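Local atomic coordinates of DNA mismatch repair protein MutS (Thermus aquaticus, PDB entry 1EWQ), a protein that takes part in DNA mismatch repair, binding mismatched duplex DNA and hydrolysing ATP weakly. Residues E278-W291 with A525-R539. Sequence-based numbering, arbitrary orientation.
Sequences ETRTAPGRRLLQSW and AELDVYAALAEVAVR
The loop and N-cap leading into helix 282-293, in the helical core domain of MutS (domain III), are tied to helix 514-540 by the carboxylate of D528. This side chain runs out with CG anti to the backbone N (chi1 -178°) and meets the loop just ahead of the helix. D528 OD1 takes the amide of R280 on its syn lone pair, R280 N to D528 OD1 2.7 Å and nearly straight at 167°. The other oxygen, OD2, less surely placed, accepts from both N and OG1 of T281. T281 is itself the N-cap: its OG1 accepts from G284 N at 3.2 Å, so the buried carboxylate probably also steadies the residue that caps the helix.

Beyond the cap the axes of 282-291 and 525-539 cross at -70°, 7.8 Å apart at their closest, and the backbones are nearest at G284 and A525, CA to CA 4.1 Å. V529 is the knob here, set in a hole formed by G284, L287, L288 and W291. Its CG2 lies 3.3 Å from G284 O, while CG1 touches W291 CZ3 at 3.5 Å. Y530 CE2 reaches the indole edge near its plane, 3.6 Å from W291 CH2, with R305 adding a cation-pi contact to W291. At the other end, E278 lays its CG against V536 CG2 and forms a salt bridge from OE1 to R539 NH1 (2.9 Å), whereas nearby E535 turns its carboxylate to R319 and R323.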
loop_
_atom_site.group_PDB
_atom_site.type_symbol
_atom_site.label_atom_id
_atom_site.label_comp_id
_atom_site.label_asym_id
_atom_site.label_seq_id
_atom_site.Cartn_x
_atom_site.Cartn_y
_atom_site.Cartn_z
ATOM N N GLU C 278 -2.797 5.011 27.052
ATOM C CA GLU C 278 -4.112 5.625 27.201
ATOM C C GLU C 278 -3.845 7.089 27.534
ATOM O O GLU C 278 -4.648 7.768 28.188
ATOM C CB GLU C 278 -4.896 4.970 28.334
ATOM C CG GLU C 278 -5.026 3.476 28.191
ATOM C CD GLU C 278 -6.203 2.923 28.971
ATOM O OE1 GLU C 278 -6.698 3.628 29.885
ATOM O OE2 GLU C 278 -6.632 1.781 28.677
ATOM N N THR C 279 -2.687 7.554 27.078
ATOM C CA THR C 279 -2.253 8.919 27.296
ATOM C C THR C 279 -3.222 9.920 26.657
ATOM O O THR C 279 -3.824 9.644 25.635
ATOM C CB THR C 279 -0.829 9.113 26.725
ATOM O OG1 THR C 279 -0.322 10.385 27.129
ATOM C CG2 THR C 279 -0.839 9.052 25.220
ATOM N N ARG C 280 -3.371 11.084 27.274
ATOM C CA ARG C 280 -4.283 12.099 26.758
ATOM C C ARG C 280 -3.628 13.176 25.886
ATOM O O ARG C 280 -4.286 13.760 25.032
ATOM C CB ARG C 280 -5.037 12.743 27.924
ATOM C CG ARG C 280 -6.123 11.831 28.502
ATOM C CD ARG C 280 -7.174 11.564 27.434
ATOM N NE ARG C 280 -8.080 10.457 27.733
ATOM C CZ ARG C 280 -9.213 10.569 28.419
ATOM N NH1 ARG C 280 -9.598 11.751 28.896
ATOM N NH2 ARG C 280 -9.972 9.498 28.611
ATOM N N THR C 281 -2.335 13.414 26.076
ATOM C CA THR C 281 -1.629 14.426 25.295
ATOM C C THR C 281 -0.474 13.848 24.465
ATOM O O THR C 281 0.022 12.759 24.745
ATOM C CB THR C 281 -1.046 15.492 26.206
ATOM O OG1 THR C 281 -0.035 14.898 27.023
ATOM C CG2 THR C 281 -2.125 16.079 27.100
ATOM N N ALA C 282 -0.036 14.591 23.451
ATOM C CA ALA C 282 1.058 14.118 22.614
ATOM C C ALA C 282 2.355 14.055 23.430
ATOM O O ALA C 282 3.079 13.070 23.354
ATOM C CB ALA C 282 1.227 15.022 21.387
ATOM N N PRO C 283 2.660 15.105 24.218
ATOM C CA PRO C 283 3.886 15.101 25.031
ATOM C C PRO C 283 3.915 13.867 25.946
ATOM O O PRO C 283 4.972 13.297 26.218
ATOM C CB PRO C 283 3.784 16.401 25.824
ATOM C CG PRO C 283 3.036 17.321 24.878
ATOM C CD PRO C 283 1.962 16.406 24.313
ATOM N N GLY C 284 2.733 13.469 26.406
ATOM C CA GLY C 284 2.601 12.307 27.263
ATOM C C GLY C 284 2.845 11.031 26.484
ATOM O O GLY C 284 3.570 10.160 26.942
ATOM N N ARG C 285 2.246 10.901 25.309
ATOM C CA ARG C 285 2.479 9.701 24.503
ATOM C C ARG C 285 3.968 9.590 24.188
ATOM O O ARG C 285 4.532 8.498 24.214
ATOM C CB ARG C 285 1.692 9.747 23.187
ATOM C CG ARG C 285 1.960 8.541 22.299
ATOM C CD ARG C 285 1.078 8.517 21.055
ATOM N NE ARG C 285 -0.334 8.396 21.400
ATOM C CZ ARG C 285 -1.335 8.444 20.525
ATOM N NH1 ARG C 285 -1.098 8.603 19.227
ATOM N NH2 ARG C 285 -2.583 8.362 20.958
ATOM N N ARG C 286 4.596 10.726 23.885
ATOM C CA ARG C 286 6.023 10.744 23.574
ATOM C C ARG C 286 6.871 10.358 24.792
ATOM O O ARG C 286 7.830 9.593 24.669
ATOM C CB ARG C 286 6.452 12.121 23.047
ATOM C CG ARG C 286 5.962 12.442 21.604
ATOM C CD ARG C 286 6.739 13.628 20.993
ATOM N NE ARG C 286 6.540 14.867 21.742
ATOM C CZ ARG C 286 5.544 15.718 21.514
ATOM N NH1 ARG C 286 4.664 15.469 20.549
ATOM N NH2 ARG C 286 5.401 16.794 22.274
ATOM N N LEU C 287 6.524 10.883 25.962
ATOM C CA LEU C 287 7.260 10.549 27.170
ATOM C C LEU C 287 7.135 9.048 27.459
ATOM O O LEU C 287 8.125 8.392 27.790
ATOM C CB LEU C 287 6.725 11.329 28.366
ATOM C CG LEU C 287 7.472 11.049 29.676
ATOM C CD1 LEU C 287 8.881 11.655 29.572
ATOM C CD2 LEU C 287 6.708 11.659 30.864
ATOM N N LEU C 288 5.923 8.504 27.329
ATOM C CA LEU C 288 5.728 7.084 27.584
ATOM C C LEU C 288 6.556 6.264 26.601
ATOM O O LEU C 288 7.163 5.272 26.968
ATOM C CB LEU C 288 4.244 6.698 27.472
ATOM C CG LEU C 288 3.929 5.213 27.707
ATOM C CD1 LEU C 288 4.651 4.716 28.959
ATOM C CD2 LEU C 288 2.418 5.011 27.830
ATOM N N GLN C 289 6.586 6.687 25.346
ATOM C CA GLN C 289 7.354 5.953 24.359
ATOM C C GLN C 289 8.839 6.022 24.701
ATOM O O GLN C 289 9.576 5.054 24.522
ATOM C CB GLN C 289 7.106 6.508 22.956
ATOM C CG GLN C 289 7.878 5.743 21.898
ATOM C CD GLN C 289 7.326 5.938 20.500
ATOM O OE1 GLN C 289 7.075 7.061 20.073
ATOM N NE2 GLN C 289 7.148 4.837 19.775
ATOM N N SER C 290 9.264 7.169 25.215
ATOM C CA SER C 290 10.658 7.370 25.585
ATOM C C SER C 290 11.058 6.430 26.721
ATOM O O SER C 290 12.178 5.901 26.744
ATOM C CB SER C 290 10.872 8.816 26.010
ATOM O OG SER C 290 12.244 9.069 26.226
ATOM N N TRP C 291 10.129 6.225 27.659
ATOM C CA TRP C 291 10.357 5.350 28.806
ATOM C C TRP C 291 10.429 3.902 28.335
ATOM O O TRP C 291 11.266 3.139 28.798
ATOM C CB TRP C 291 9.239 5.514 29.847
ATOM C CG TRP C 291 9.312 6.814 30.630
ATOM C CD1 TRP C 291 10.181 7.851 30.427
ATOM C CD2 TRP C 291 8.483 7.197 31.735
ATOM N NE1 TRP C 291 9.944 8.855 31.338
ATOM C CE2 TRP C 291 8.907 8.480 32.151
ATOM C CE3 TRP C 291 7.422 6.577 32.416
ATOM C CZ2 TRP C 291 8.306 9.158 33.218
ATOM C CZ3 TRP C 291 6.824 7.251 33.483
ATOM C CH2 TRP C 291 7.271 8.530 33.870
ATOM N N ALA C 525 3.041 16.348 30.947
ATOM C CA ALA C 525 3.319 15.138 30.178
ATOM C C ALA C 525 3.531 13.994 31.173
ATOM O O ALA C 525 2.985 12.900 31.018
ATOM C CB ALA C 525 4.571 15.321 29.315
ATOM N N GLU C 526 4.321 14.259 32.204
ATOM C CA GLU C 526 4.591 13.242 33.208
ATOM C C GLU C 526 3.311 12.803 33.914
ATOM O O GLU C 526 3.039 11.612 34.043
ATOM C CB GLU C 526 5.603 13.764 34.231
ATOM C CG GLU C 526 6.778 12.829 34.419
ATOM C CD GLU C 526 7.777 13.331 35.436
ATOM O OE1 GLU C 526 8.342 14.431 35.233
ATOM O OE2 GLU C 526 7.993 12.616 36.436
ATOM N N LEU C 527 2.519 13.770 34.362
ATOM C CA LEU C 527 1.269 13.463 35.046
ATOM C C LEU C 527 0.329 12.717 34.106
ATOM O O LEU C 527 -0.436 11.865 34.543
ATOM C CB LEU C 527 0.608 14.753 35.534
ATOM C CG LEU C 527 1.502 15.551 36.480
ATOM C CD1 LEU C 527 0.929 16.934 36.692
ATOM C CD2 LEU C 527 1.634 14.797 37.806
ATOM N N ASP C 528 0.389 13.050 32.816
ATOM C CA ASP C 528 -0.449 12.389 31.815
ATOM C C ASP C 528 -0.087 10.899 31.801
ATOM O O ASP C 528 -0.976 10.037 31.778
ATOM C CB ASP C 528 -0.221 13.038 30.433
ATOM C CG ASP C 528 -1.096 12.432 29.316
ATOM O OD1 ASP C 528 -2.185 11.886 29.608
ATOM O OD2 ASP C 528 -0.696 12.528 28.129
ATOM N N VAL C 529 1.210 10.601 31.855
ATOM C CA VAL C 529 1.687 9.220 31.842
ATOM C C VAL C 529 1.307 8.423 33.096
ATOM O O VAL C 529 0.810 7.302 33.003
ATOM C CB VAL C 529 3.209 9.176 31.638
ATOM C CG1 VAL C 529 3.731 7.764 31.852
ATOM C CG2 VAL C 529 3.544 9.631 30.203
ATOM N N TYR C 530 1.536 9.007 34.265
ATOM C CA TYR C 530 1.202 8.344 35.517
ATOM C C TYR C 530 -0.294 8.039 35.603
ATOM O O TYR C 530 -0.687 6.934 35.979
ATOM C CB TYR C 530 1.621 9.222 36.692
ATOM C CG TYR C 530 3.115 9.409 36.819
ATOM C CD1 TYR C 530 3.660 10.664 37.103
ATOM C CD2 TYR C 530 3.986 8.322 36.713
ATOM C CE1 TYR C 530 5.035 10.824 37.280
ATOM C CE2 TYR C 530 5.364 8.475 36.895
ATOM C CZ TYR C 530 5.880 9.725 37.177
ATOM O OH TYR C 530 7.237 9.867 37.379
ATOM N N ALA C 531 -1.126 9.015 35.255
ATOM C CA ALA C 531 -2.572 8.812 35.297
ATOM C C ALA C 531 -2.978 7.758 34.265
ATOM O O ALA C 531 -3.870 6.937 34.507
ATOM C CB ALA C 531 -3.301 10.134 35.031
ATOM N N ALA C 532 -2.303 7.772 33.118
ATOM C CA ALA C 532 -2.578 6.815 32.048
ATOM C C ALA C 532 -2.213 5.381 32.438
ATOM O O ALA C 532 -2.955 4.442 32.148
ATOM C CB ALA C 532 -1.828 7.215 30.785
ATOM N N LEU C 533 -1.062 5.212 33.078
ATOM C CA LEU C 533 -0.634 3.881 33.493
ATOM C C LEU C 533 -1.558 3.388 34.599
ATOM O O LEU C 533 -1.795 2.181 34.719
ATOM C CB LEU C 533 0.820 3.907 33.986
ATOM C CG LEU C 533 1.879 4.202 32.910
ATOM C CD1 LEU C 533 3.261 4.309 33.531
ATOM C CD2 LEU C 533 1.861 3.093 31.875
ATOM N N ALA C 534 -2.081 4.319 35.403
ATOM C CA ALA C 534 -2.995 3.946 36.478
ATOM C C ALA C 534 -4.305 3.507 35.847
ATOM O O ALA C 534 -4.923 2.544 36.295
ATOM C CB ALA C 534 -3.239 5.128 37.431
ATOM N N GLU C 535 -4.712 4.222 34.803
ATOM C CA GLU C 535 -5.941 3.928 34.077
ATOM C C GLU C 535 -5.905 2.499 33.534
ATOM O O GLU C 535 -6.859 1.736 33.700
ATOM C CB GLU C 535 -6.099 4.901 32.913
ATOM C CG GLU C 535 -7.511 5.031 32.378
ATOM C CD GLU C 535 -8.430 5.773 33.342
ATOM O OE1 GLU C 535 -7.916 6.399 34.288
ATOM O OE2 GLU C 535 -9.659 5.741 33.152
ATOM N N VAL C 536 -4.804 2.153 32.872
ATOM C CA VAL C 536 -4.623 0.827 32.301
ATOM C C VAL C 536 -4.615 -0.219 33.411
ATOM O O VAL C 536 -5.219 -1.280 33.285
ATOM C CB VAL C 536 -3.279 0.731 31.523
ATOM C CG1 VAL C 536 -2.921 -0.734 31.262
ATOM C CG2 VAL C 536 -3.385 1.473 30.213
ATOM N N ALA C 537 -3.911 0.092 34.492
ATOM C CA ALA C 537 -3.806 -0.822 35.620
ATOM C C ALA C 537 -5.192 -1.138 36.203
ATOM O O ALA C 537 -5.497 -2.293 36.508
ATOM C CB ALA C 537 -2.900 -0.217 36.690
ATOM N N VAL C 538 -6.029 -0.113 36.349
ATOM C CA VAL C 538 -7.363 -0.322 36.903
ATOM C C VAL C 538 -8.255 -1.096 35.941
ATOM O O VAL C 538 -8.964 -2.012 36.341
ATOM C CB VAL C 538 -8.065 1.023 37.257
ATOM C CG1 VAL C 538 -9.498 0.760 37.707
ATOM C CG2 VAL C 538 -7.315 1.712 38.371
ATOM N N ARG C 539 -8.198 -0.732 34.666
ATOM C CA ARG C 539 -9.016 -1.372 33.646
ATOM C C ARG C 539 -8.720 -2.841 33.339
ATOM O O ARG C 539 -9.640 -3.618 33.062
ATOM C CB ARG C 539 -8.928 -0.564 32.345
ATOM C CG ARG C 539 -9.579 -1.227 31.142
ATOM C CD ARG C 539 -9.728 -0.231 29.993
ATOM N NE ARG C 539 -10.750 0.767 30.299
ATOM C CZ ARG C 539 -10.567 2.084 30.260
ATOM N NH1 ARG C 539 -9.388 2.591 29.926
ATOM N NH2 ARG C 539 -11.571 2.895 30.567
#